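Local coordinates for protein cytosolic phospholipase A2 delta (Homo sapiens, PDB 5IZ5) that hydrolyses the sn-2 ester of glycerophospholipids in a calcium-dependent manner, preferring linoleic acid at that position, and uses an N-terminal C2 domain to associate with membranes, at residues Q27-V32 and A79-I84. The protein carries 3 engineered substitutions. Sequence-based numbering, arbitrary orientation.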
loop_
_atom_site.group_PDB
_atom_site.type_symbol
_atom_site.label_atom_id
_atom_site.label_comp_id
_atom_site.label_asym_id
_atom_site.label_seq_id
_atom_site.Cartn_x
_atom_site.Cartn_y
_atom_site.Cartn_z
ATOM N N GLN B 27 -20.392 13.647 -26.099
ATOM C CA GLN B 27 -20.790 14.836 -25.350
ATOM C C GLN B 27 -22.052 14.562 -24.533
ATOM O O GLN B 27 -23.052 14.120 -25.088
ATOM C CB GLN B 27 -21.035 16.019 -26.284
ATOM C CG GLN B 27 -21.589 17.229 -25.537
ATOM C CD GLN B 27 -22.141 18.295 -26.451
ATOM O OE1 GLN B 27 -23.336 18.592 -26.416
ATOM N NE2 GLN B 27 -21.280 18.875 -27.277
ATOM N N LEU B 28 -22.004 14.834 -23.227
ATOM C CA LEU B 28 -23.183 14.712 -22.358
ATOM C C LEU B 28 -23.742 16.087 -21.993
ATOM O O LEU B 28 -23.020 16.934 -21.466
ATOM C CB LEU B 28 -22.848 13.943 -21.068
ATOM C CG LEU B 28 -24.014 13.707 -20.090
ATOM C CD1 LEU B 28 -25.085 12.825 -20.720
ATOM C CD2 LEU B 28 -23.529 13.098 -18.778
ATOM N N THR B 29 -25.028 16.301 -22.258
ATOM C CA THR B 29 -25.719 17.495 -21.755
ATOM C C THR B 29 -26.570 17.089 -20.550
ATOM O O THR B 29 -27.415 16.193 -20.645
ATOM C CB THR B 29 -26.582 18.216 -22.818
ATOM O OG1 THR B 29 -27.850 17.566 -22.957
ATOM C CG2 THR B 29 -25.882 18.248 -24.165
ATOM N N VAL B 30 -26.319 17.734 -19.412
ATOM C CA VAL B 30 -27.068 17.481 -18.185
ATOM C C VAL B 30 -27.928 18.705 -17.916
ATOM O O VAL B 30 -27.399 19.782 -17.625
ATOM C CB VAL B 30 -26.127 17.237 -16.986
ATOM C CG1 VAL B 30 -26.923 16.917 -15.720
ATOM C CG2 VAL B 30 -25.153 16.108 -17.297
ATOM N N ARG B 31 -29.246 18.545 -18.022
ATOM C CA ARG B 31 -30.173 19.656 -17.783
ATOM C C ARG B 31 -30.831 19.524 -16.412
ATOM O O ARG B 31 -31.699 18.673 -16.211
ATOM C CB ARG B 31 -31.238 19.730 -18.881
ATOM C CG ARG B 31 -32.116 20.976 -18.809
ATOM C CD ARG B 31 -33.030 21.114 -20.022
ATOM N NE ARG B 31 -32.308 21.546 -21.221
ATOM C CZ ARG B 31 -31.886 22.790 -21.455
ATOM N NH1 ARG B 31 -32.092 23.761 -20.569
ATOM N NH2 ARG B 31 -31.239 23.067 -22.584
ATOM N N VAL B 32 -30.409 20.378 -15.483
ATOM C CA VAL B 32 -30.961 20.411 -14.128
ATOM C C VAL B 32 -32.262 21.206 -14.178
ATOM O O VAL B 32 -32.246 22.417 -14.382
ATOM C CB VAL B 32 -29.971 21.068 -13.135
ATOM C CG1 VAL B 32 -30.549 21.120 -11.724
ATOM C CG2 VAL B 32 -28.648 20.318 -13.133
ATOM N N ALA B 79 -28.597 23.964 -18.117
ATOM C CA ALA B 79 -27.942 22.835 -18.768
ATOM C C ALA B 79 -26.431 23.000 -18.740
ATOM O O ALA B 79 -25.918 24.113 -18.846
ATOM C CB ALA B 79 -28.425 22.702 -20.199
ATOM N N PHE B 80 -25.729 21.879 -18.593
ATOM C CA PHE B 80 -24.268 21.858 -18.556
ATOM C C PHE B 80 -23.749 20.711 -19.431
ATOM O O PHE B 80 -24.443 19.709 -19.633
ATOM C CB PHE B 80 -23.784 21.703 -17.110
ATOM C CG PHE B 80 -24.338 22.737 -16.161
ATOM C CD1 PHE B 80 -23.643 23.910 -15.906
ATOM C CD2 PHE B 80 -25.551 22.530 -15.512
ATOM C CE1 PHE B 80 -24.145 24.861 -15.029
ATOM C CE2 PHE B 80 -26.060 23.478 -14.634
ATOM C CZ PHE B 80 -25.354 24.645 -14.391
ATOM N N ARG B 81 -22.529 20.862 -19.944
ATOM C CA ARG B 81 -21.960 19.923 -20.919
ATOM C C ARG B 81 -20.614 19.346 -20.500
ATOM O O ARG B 81 -19.712 20.090 -20.115
ATOM C CB ARG B 81 -21.809 20.614 -22.270
ATOM C CG ARG B 81 -23.106 20.681 -23.043
ATOM C CD ARG B 81 -23.046 21.765 -24.120
ATOM N NE ARG B 81 -23.964 22.874 -23.858
ATOM C CZ ARG B 81 -23.670 23.989 -23.186
ATOM N NH1 ARG B 81 -22.459 24.194 -22.668
ATOM N NH2 ARG B 81 -24.606 24.918 -23.029
ATOM N N PHE B 82 -20.504 18.018 -20.586
ATOM C CA PHE B 82 -19.269 17.285 -20.314
ATOM C C PHE B 82 -18.810 16.488 -21.538
ATOM O O PHE B 82 -19.632 15.965 -22.285
ATOM C CB PHE B 82 -19.510 16.257 -19.205
ATOM C CG PHE B 82 -19.858 16.845 -17.853
ATOM C CD1 PHE B 82 -18.862 17.122 -16.930
ATOM C CD2 PHE B 82 -21.181 17.060 -17.478
ATOM C CE1 PHE B 82 -19.168 17.628 -15.675
ATOM C CE2 PHE B 82 -21.498 17.570 -16.218
ATOM C CZ PHE B 82 -20.488 17.853 -15.314
ATOM N N LEU B 83 -17.500 16.358 -21.725
ATOM C CA LEU B 83 -16.960 15.337 -22.624
ATOM C C LEU B 83 -16.782 14.031 -21.833
ATOM O O LEU B 83 -16.145 14.017 -20.781
ATOM C CB LEU B 83 -15.646 15.795 -23.267
ATOM C CG LEU B 83 -15.482 15.395 -24.752
ATOM C CD1 LEU B 83 -16.640 15.901 -25.609
ATOM C CD2 LEU B 83 -14.164 15.890 -25.335
ATOM N N ILE B 84 -17.374 12.948 -22.341
ATOM C CA ILE B 84 -17.428 11.659 -21.653
ATOM C C ILE B 84 -16.658 10.578 -22.425
ATOM O O ILE B 84 -16.912 10.341 -23.608
ATOM C CB ILE B 84 -18.901 11.211 -21.483
ATOM C CG1 ILE B 84 -19.669 12.195 -20.580
ATOM C CG2 ILE B 84 -18.997 9.785 -20.948
ATOM C CD1 ILE B 84 -19.096 12.383 -19.190
#
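R31 lays one face of its guanidinium over the methyl of A79, with A79 CB 3.6 Å above the plane and over its centre. The R31 chain is extended to CD; chi3 (-75°) then sets NE off that line. R31 CZ lies 3.7 Å from A79 CB. R31 NH1 also makes a weak hydrogen bond to N77. An alanine in place of R31 would probably leave the A79 methyl without its flat cover and N77 without this weak partner.

On the same face of the sheet, Q27 and R81 run side by side and point the same way. Their amide and guanidinium planes are 77° apart, and Q27 OE1 meets aliphatic carbon, 3.9 Å from R81 CD. T29 CG2 touches R81 CG and flanks the pair.

The other face is apolar. V30 CG2 sits at the edge of the F82 ring, near its plane, 4.1 Å from F82 CE2. V32 CG2 takes the same kind of place at the F80 ring. L28 CB packs against I84 CG1 at 3.7 Å. F63 meets both rings, and strand 49-55 packs on this side.

Two hydrogen-bonded pairs, L28 with F82 and V30 with F80, join the antiparallel strands. L28 N to F82 O is 2.8 Å and nearly straight (169°). Strand 137-146 pairs with the other edge of strand 21-36.

The contact thus belongs to the C2 beta-sandwich: one face helps build the hydrophobic interior, while the other carries Q27, T29, R31 and R81, whose polar groups meet carbon across this pair of strands rather than each other.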